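Local atomic coordinates of trehalose-6-phosphate phosphatase (Candida albicans, PDB entry 5DXF), a protein that belongs to glycosyltransferase family 20 and, in the domain described here, adopts the two-lobed GT-B architecture. Residues Y69-F74 against N514-F519. Sequence-based numbering, arbitrary orientation.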
loop_
_atom_site.group_PDB
_atom_site.type_symbol
_atom_site.label_atom_id
_atom_site.label_comp_id
_atom_site.label_asym_id
_atom_site.label_seq_id
_atom_site.Cartn_x
_atom_site.Cartn_y
_atom_site.Cartn_z
ATOM N N TYR A 69 -3.884 5.609 6.279
ATOM C CA TYR A 69 -4.564 6.824 6.660
ATOM C C TYR A 69 -5.775 6.497 7.511
ATOM O O TYR A 69 -6.076 7.179 8.470
ATOM C CB TYR A 69 -4.949 7.614 5.420
ATOM C CG TYR A 69 -3.763 8.264 4.757
ATOM C CD1 TYR A 69 -2.707 8.734 5.507
ATOM C CD2 TYR A 69 -3.692 8.396 3.380
ATOM C CE1 TYR A 69 -1.621 9.327 4.906
ATOM C CE2 TYR A 69 -2.606 8.987 2.774
ATOM C CZ TYR A 69 -1.575 9.450 3.545
ATOM O OH TYR A 69 -0.487 10.040 2.956
ATOM N N SER A 70 -6.458 5.425 7.159
ATOM C CA SER A 70 -7.605 4.995 7.919
ATOM C C SER A 70 -7.163 4.672 9.328
ATOM O O SER A 70 -7.853 5.001 10.282
ATOM C CB SER A 70 -8.238 3.767 7.283
ATOM O OG SER A 70 -8.479 3.974 5.914
ATOM N N SER A 71 -6.017 4.026 9.473
ATOM C CA SER A 71 -5.521 3.731 10.798
ATOM C C SER A 71 -5.230 5.025 11.547
ATOM O O SER A 71 -5.621 5.193 12.691
ATOM C CB SER A 71 -4.268 2.866 10.714
ATOM O OG SER A 71 -3.478 2.993 11.878
ATOM N N GLN A 72 -4.642 5.988 10.866
ATOM C CA GLN A 72 -4.319 7.232 11.519
ATOM C C GLN A 72 -5.607 7.859 12.010
ATOM O O GLN A 72 -5.678 8.335 13.130
ATOM C CB GLN A 72 -3.615 8.161 10.527
ATOM C CG GLN A 72 -3.754 9.649 10.788
ATOM C CD GLN A 72 -3.216 10.032 12.135
ATOM O OE1 GLN A 72 -2.382 9.337 12.687
ATOM N NE2 GLN A 72 -3.693 11.138 12.675
ATOM N N HIS A 73 -6.638 7.835 11.179
ATOM C CA HIS A 73 -7.894 8.458 11.548
ATOM C C HIS A 73 -8.486 7.782 12.759
ATOM O O HIS A 73 -8.977 8.430 13.666
ATOM C CB HIS A 73 -8.895 8.398 10.406
ATOM C CG HIS A 73 -10.092 9.265 10.623
ATOM N ND1 HIS A 73 -9.992 10.612 10.901
ATOM C CD2 HIS A 73 -11.412 8.979 10.622
ATOM C CE1 HIS A 73 -11.199 11.118 11.055
ATOM N NE2 HIS A 73 -12.079 10.149 10.889
ATOM N N PHE A 74 -8.393 6.466 12.786
ATOM C CA PHE A 74 -8.949 5.698 13.872
ATOM C C PHE A 74 -8.258 6.162 15.130
ATOM O O PHE A 74 -8.865 6.273 16.184
ATOM C CB PHE A 74 -8.684 4.219 13.642
ATOM C CG PHE A 74 -9.197 3.339 14.726
ATOM C CD1 PHE A 74 -10.523 3.360 15.073
ATOM C CD2 PHE A 74 -8.347 2.492 15.401
ATOM C CE1 PHE A 74 -11.001 2.550 16.077
ATOM C CE2 PHE A 74 -8.812 1.681 16.409
ATOM C CZ PHE A 74 -10.145 1.707 16.747
ATOM N N ASN A 514 -9.058 -3.056 14.127
ATOM C CA ASN A 514 -8.606 -4.193 14.905
ATOM C C ASN A 514 -7.126 -4.467 14.666
ATOM O O ASN A 514 -6.440 -4.963 15.555
ATOM C CB ASN A 514 -9.441 -5.444 14.588
ATOM C CG ASN A 514 -8.934 -6.682 15.313
ATOM O OD1 ASN A 514 -8.289 -7.542 14.715
ATOM N ND2 ASN A 514 -9.224 -6.776 16.609
ATOM N N TRP A 515 -6.668 -4.267 13.436
ATOM C CA TRP A 515 -5.263 -4.456 13.122
ATOM C C TRP A 515 -4.452 -3.436 13.875
ATOM O O TRP A 515 -3.442 -3.749 14.480
ATOM C CB TRP A 515 -5.030 -4.321 11.617
ATOM C CG TRP A 515 -3.592 -4.180 11.199
ATOM C CD1 TRP A 515 -2.763 -5.169 10.796
ATOM C CD2 TRP A 515 -2.833 -2.974 11.124
ATOM N NE1 TRP A 515 -1.535 -4.667 10.487
ATOM C CE2 TRP A 515 -1.553 -3.315 10.678
ATOM C CE3 TRP A 515 -3.113 -1.637 11.392
ATOM C CZ2 TRP A 515 -0.556 -2.372 10.496
ATOM C CZ3 TRP A 515 -2.132 -0.710 11.215
ATOM C CH2 TRP A 515 -0.867 -1.074 10.768
ATOM N N THR A 516 -4.918 -2.203 13.861
ATOM C CA THR A 516 -4.207 -1.151 14.554
ATOM C C THR A 516 -4.207 -1.372 16.066
ATOM O O THR A 516 -3.202 -1.181 16.728
ATOM C CB THR A 516 -4.620 0.274 14.094
ATOM O OG1 THR A 516 -4.743 1.147 15.218
ATOM C CG2 THR A 516 -5.911 0.270 13.286
ATOM N N SER A 517 -5.335 -1.799 16.610
ATOM C CA SER A 517 -5.403 -2.106 18.031
ATOM C C SER A 517 -4.522 -3.278 18.458
ATOM O O SER A 517 -3.781 -3.182 19.417
ATOM C CB SER A 517 -6.858 -2.381 18.412
ATOM O OG SER A 517 -6.964 -3.125 19.607
ATOM N N THR A 518 -4.584 -4.359 17.699
ATOM C CA THR A 518 -3.754 -5.543 17.899
ATOM C C THR A 518 -2.266 -5.208 17.900
ATOM O O THR A 518 -1.526 -5.686 18.760
ATOM C CB THR A 518 -4.015 -6.612 16.815
ATOM O OG1 THR A 518 -5.423 -6.861 16.711
ATOM C CG2 THR A 518 -3.294 -7.908 17.157
ATOM N N PHE A 519 -1.827 -4.378 16.956
ATOM C CA PHE A 519 -0.407 -4.075 16.869
ATOM C C PHE A 519 0.071 -3.265 18.070
ATOM O O PHE A 519 1.151 -3.539 18.603
ATOM C CB PHE A 519 -0.066 -3.341 15.572
ATOM C CG PHE A 519 1.405 -3.297 15.294
ATOM C CD1 PHE A 519 2.083 -4.441 14.901
ATOM C CD2 PHE A 519 2.121 -2.124 15.460
ATOM C CE1 PHE A 519 3.442 -4.412 14.661
ATOM C CE2 PHE A 519 3.480 -2.087 15.218
ATOM C CZ PHE A 519 4.143 -3.234 14.820
#
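Ser71 and Thr516 have the nearest CA atoms across segments 69-74 and 514-519, 6.3 Å apart, and so set the register of the crossing. The two segments run at 69° to each other with axes 10.0 Å apart at closest approach, so each offers few residues to the other and only 178 Å² of surface is buried in all. The CB of Ser71 points at the opposing helix, and a chi1 of 157°, with OG roughly opposite the backbone N, places the hydroxyl against Thr516 and the rim of Trp515. There OG lies 3.7 Å from Thr516 CB and 4.0 Å from Trp515 CZ3, the latter approached in the plane of the indole at its six-membered edge. Both are van der Waals contacts; no hydrogen bond links the segments. The indole N-H points to a different partner, the carbonyl O of Leu297, while its ring meets Phe227 of strand 223-227 edge-to-face.

One turn further on, Phe74 also reaches Thr516, from a direction roughly at right angles to that of Ser71. Its CB bond points toward segment 514-519, chi1 of 179° sets CG anti to N, and CD2 approaches both branches of the threonine, 3.9 Å from OG1 and equally 3.9 Å from CG2. OG1 sits at the ring edge, close to its plane, so the evidence is for edge packing and not for stacking on a face. Thr516 thus packs against Ser71 and Phe74, residues three apart on one helix face.

This is steeply crossed helix-helix packing that joins helix 512-526, the last of this domain, to helix 66-76 of the N-terminal Rossmann-like lobe, consistent with the GT-B fold, in which the final helix of the domain crosses back to the first lobe.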